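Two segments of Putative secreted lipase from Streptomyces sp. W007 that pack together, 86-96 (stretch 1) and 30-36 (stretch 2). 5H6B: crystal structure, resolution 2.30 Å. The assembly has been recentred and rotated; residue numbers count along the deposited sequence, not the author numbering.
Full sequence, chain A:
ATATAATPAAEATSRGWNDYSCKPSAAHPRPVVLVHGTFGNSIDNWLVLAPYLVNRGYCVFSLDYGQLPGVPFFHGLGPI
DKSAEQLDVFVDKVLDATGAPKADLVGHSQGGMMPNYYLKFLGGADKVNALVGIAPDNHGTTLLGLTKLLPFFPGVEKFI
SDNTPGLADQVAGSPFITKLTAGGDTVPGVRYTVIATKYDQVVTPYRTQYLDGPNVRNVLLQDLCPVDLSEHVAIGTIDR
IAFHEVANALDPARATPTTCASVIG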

# COMPACT_ATOMS: atom_id res chain seq x y z
N GLN A 86 13.41 4.60 -3.46
CA GLN A 86 13.45 4.70 -1.98
C GLN A 86 12.94 3.41 -1.32
O GLN A 86 13.50 2.95 -0.31
CB GLN A 86 12.60 5.86 -1.47
CG GLN A 86 13.11 7.23 -1.86
CD GLN A 86 12.14 8.30 -1.44
OE1 GLN A 86 11.14 8.56 -2.10
NE2 GLN A 86 12.42 8.93 -0.32
N LEU A 87 11.88 2.85 -1.89
CA LEU A 87 11.30 1.59 -1.43
C LEU A 87 12.32 0.45 -1.56
O LEU A 87 12.48 -0.36 -0.63
CB LEU A 87 10.02 1.27 -2.22
CG LEU A 87 9.36 -0.09 -1.97
CD1 LEU A 87 8.89 -0.19 -0.52
CD2 LEU A 87 8.20 -0.32 -2.93
N ASP A 88 13.01 0.42 -2.71
CA ASP A 88 14.10 -0.53 -2.97
C ASP A 88 15.15 -0.54 -1.86
O ASP A 88 15.37 -1.59 -1.22
CB ASP A 88 14.75 -0.22 -4.34
CG ASP A 88 15.70 -1.31 -4.84
OD1 ASP A 88 15.99 -2.30 -4.11
OD2 ASP A 88 16.16 -1.14 -5.99
N VAL A 89 15.75 0.63 -1.60
CA VAL A 89 16.73 0.81 -0.50
C VAL A 89 16.14 0.39 0.85
O VAL A 89 16.79 -0.31 1.65
CB VAL A 89 17.23 2.28 -0.42
CG1 VAL A 89 17.99 2.56 0.88
CG2 VAL A 89 18.09 2.63 -1.63
N PHE A 90 14.90 0.80 1.10
CA PHE A 90 14.24 0.51 2.39
C PHE A 90 14.02 -1.00 2.61
O PHE A 90 14.27 -1.50 3.72
CB PHE A 90 12.94 1.29 2.52
CG PHE A 90 12.31 1.21 3.88
CD1 PHE A 90 12.69 2.09 4.88
CD2 PHE A 90 11.34 0.25 4.17
CE1 PHE A 90 12.11 2.02 6.14
CE2 PHE A 90 10.76 0.18 5.42
CZ PHE A 90 11.14 1.07 6.41
N VAL A 91 13.56 -1.72 1.59
CA VAL A 91 13.37 -3.17 1.72
C VAL A 91 14.72 -3.88 1.96
O VAL A 91 14.80 -4.76 2.81
CB VAL A 91 12.64 -3.80 0.50
CG1 VAL A 91 12.63 -5.33 0.59
CG2 VAL A 91 11.21 -3.29 0.40
N ASP A 92 15.76 -3.50 1.22
CA ASP A 92 17.12 -4.05 1.42
C ASP A 92 17.57 -3.85 2.87
O ASP A 92 18.04 -4.79 3.51
CB ASP A 92 18.13 -3.42 0.44
CG ASP A 92 17.91 -3.86 -1.02
OD1 ASP A 92 17.38 -4.96 -1.26
OD2 ASP A 92 18.28 -3.10 -1.94
N LYS A 93 17.37 -2.65 3.39
CA LYS A 93 17.71 -2.30 4.78
C LYS A 93 16.94 -3.10 5.83
O LYS A 93 17.50 -3.47 6.88
CB LYS A 93 17.46 -0.80 4.96
CG LYS A 93 17.77 -0.20 6.33
CD LYS A 93 17.45 1.29 6.36
CE LYS A 93 18.16 2.05 5.24
NZ LYS A 93 18.33 3.49 5.52
N VAL A 94 15.67 -3.38 5.56
CA VAL A 94 14.84 -4.21 6.46
C VAL A 94 15.28 -5.69 6.40
O VAL A 94 15.31 -6.39 7.43
CB VAL A 94 13.32 -4.06 6.14
CG1 VAL A 94 12.47 -5.04 6.93
CG2 VAL A 94 12.84 -2.64 6.42
N LEU A 95 15.60 -6.17 5.20
CA LEU A 95 16.10 -7.55 5.03
C LEU A 95 17.51 -7.73 5.61
O LEU A 95 17.75 -8.68 6.36
CB LEU A 95 16.02 -7.98 3.56
CG LEU A 95 14.58 -8.05 2.99
CD1 LEU A 95 14.58 -8.53 1.55
CD2 LEU A 95 13.68 -8.92 3.85
N ASP A 96 18.43 -6.80 5.30
CA ASP A 96 19.78 -6.78 5.90
C ASP A 96 19.74 -6.86 7.43
O ASP A 96 20.58 -7.51 8.01
CB ASP A 96 20.59 -5.53 5.48
CG ASP A 96 21.02 -5.55 3.99
OD1 ASP A 96 20.81 -6.57 3.30
OD2 ASP A 96 21.56 -4.53 3.51
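Stretch 2 (30-36) RPVVLVH

Stretch 2 is an extended segment, with residues 32-35 in a β-strand, that lies along the helix of stretch 1 in nearly the opposite direction. The N-to-C directions of strand and helix make an angle of 156°, and their axes come within 10.1 Å of each other. The register follows from this antiparallel course: the start of stretch 2 lies by the C-terminal part of the helical segment, with the CA atoms of Pro31 and Val94 7.9 Å apart, and its end lies by the N-terminal part, where the CA atoms of Val35 and Leu87 are separated by 8.4 Å.

Arg30, in the loop before the strand, makes no contact with the helix; the end of its side chain leads away. Pro31 opens the interface. Its CA-to-CB bond points toward the helix, and Pro31 CG, in a ring puckered C-gamma endo, lies 3.9 Å from Val94 CG1 and 4.4 Å from Leu95 CD2. Val32, the first strand residue, has a phi/psi of -103/130°, and its CA-to-CB bond points away from the helix. The alternation of the extended backbone then brings Val33 back toward it, and this residue has the largest covered area of either stretch, 77 Å². The t rotamer of Val33 sets CG2 4.3 Å from Val94 CG2, while CG1 lies 3.9 Å from Phe90 CE2, meeting the ring obliquely, and 4.3 Å from Leu87 CD1. Val33 thus touches three helix residues spread over two turns. Leu34 again points away. Val35 is directed sideways, yet its CG2 comes within 4.1 Å of Leu87 CD1, since the leucine side chain, in the tp conformation, brings its end nearer the strand. His36, beyond the strand, is out of reach of the helix.

No hydrogen bond joins the two stretches; the direct contacts between them are apolar and together bury 277 Å².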

# COMPACT_ATOMS: atom_id res chain seq x y z
N ARG A 30 8.22 -13.48 7.76
CA ARG A 30 8.53 -12.34 6.92
C ARG A 30 8.11 -11.05 7.61
O ARG A 30 7.00 -10.96 8.14
CB ARG A 30 7.87 -12.48 5.55
CG ARG A 30 8.49 -13.59 4.70
CD ARG A 30 7.83 -13.71 3.34
NE ARG A 30 6.47 -14.20 3.51
CZ ARG A 30 6.12 -15.48 3.58
NH1 ARG A 30 7.02 -16.46 3.46
NH2 ARG A 30 4.84 -15.80 3.77
N PRO A 31 9.01 -10.05 7.62
CA PRO A 31 8.63 -8.75 8.12
C PRO A 31 7.71 -8.04 7.13
O PRO A 31 7.78 -8.29 5.91
CB PRO A 31 9.97 -8.02 8.21
CG PRO A 31 10.73 -8.56 7.03
CD PRO A 31 10.29 -9.99 6.89
N VAL A 32 6.86 -7.16 7.65
CA VAL A 32 5.89 -6.42 6.85
C VAL A 32 6.39 -5.00 6.64
O VAL A 32 6.80 -4.35 7.61
CB VAL A 32 4.51 -6.40 7.53
CG1 VAL A 32 3.50 -5.64 6.67
CG2 VAL A 32 4.03 -7.83 7.77
N VAL A 33 6.39 -4.55 5.39
CA VAL A 33 6.66 -3.16 5.02
C VAL A 33 5.35 -2.47 4.59
O VAL A 33 4.67 -2.92 3.67
CB VAL A 33 7.75 -3.05 3.94
CG1 VAL A 33 7.93 -1.61 3.47
CG2 VAL A 33 9.08 -3.59 4.46
N LEU A 34 5.02 -1.37 5.28
CA LEU A 34 3.85 -0.56 5.02
C LEU A 34 4.23 0.66 4.18
O LEU A 34 5.22 1.33 4.46
CB LEU A 34 3.24 -0.11 6.33
CG LEU A 34 2.85 -1.19 7.35
CD1 LEU A 34 2.14 -0.55 8.54
CD2 LEU A 34 1.97 -2.27 6.74
N VAL A 35 3.43 0.92 3.14
CA VAL A 35 3.73 1.93 2.12
C VAL A 35 2.53 2.86 2.00
O VAL A 35 1.49 2.48 1.43
CB VAL A 35 4.05 1.29 0.75
CG1 VAL A 35 4.54 2.34 -0.25
CG2 VAL A 35 5.11 0.21 0.90
N HIS A 36 2.68 4.07 2.55
CA HIS A 36 1.57 5.04 2.62
C HIS A 36 1.09 5.55 1.26
O HIS A 36 1.72 5.32 0.26
CB HIS A 36 1.96 6.24 3.49
CG HIS A 36 3.10 7.02 2.95
ND1 HIS A 36 2.98 7.85 1.85
CD2 HIS A 36 4.39 7.08 3.33
CE1 HIS A 36 4.16 8.38 1.59
NE2 HIS A 36 5.03 7.93 2.48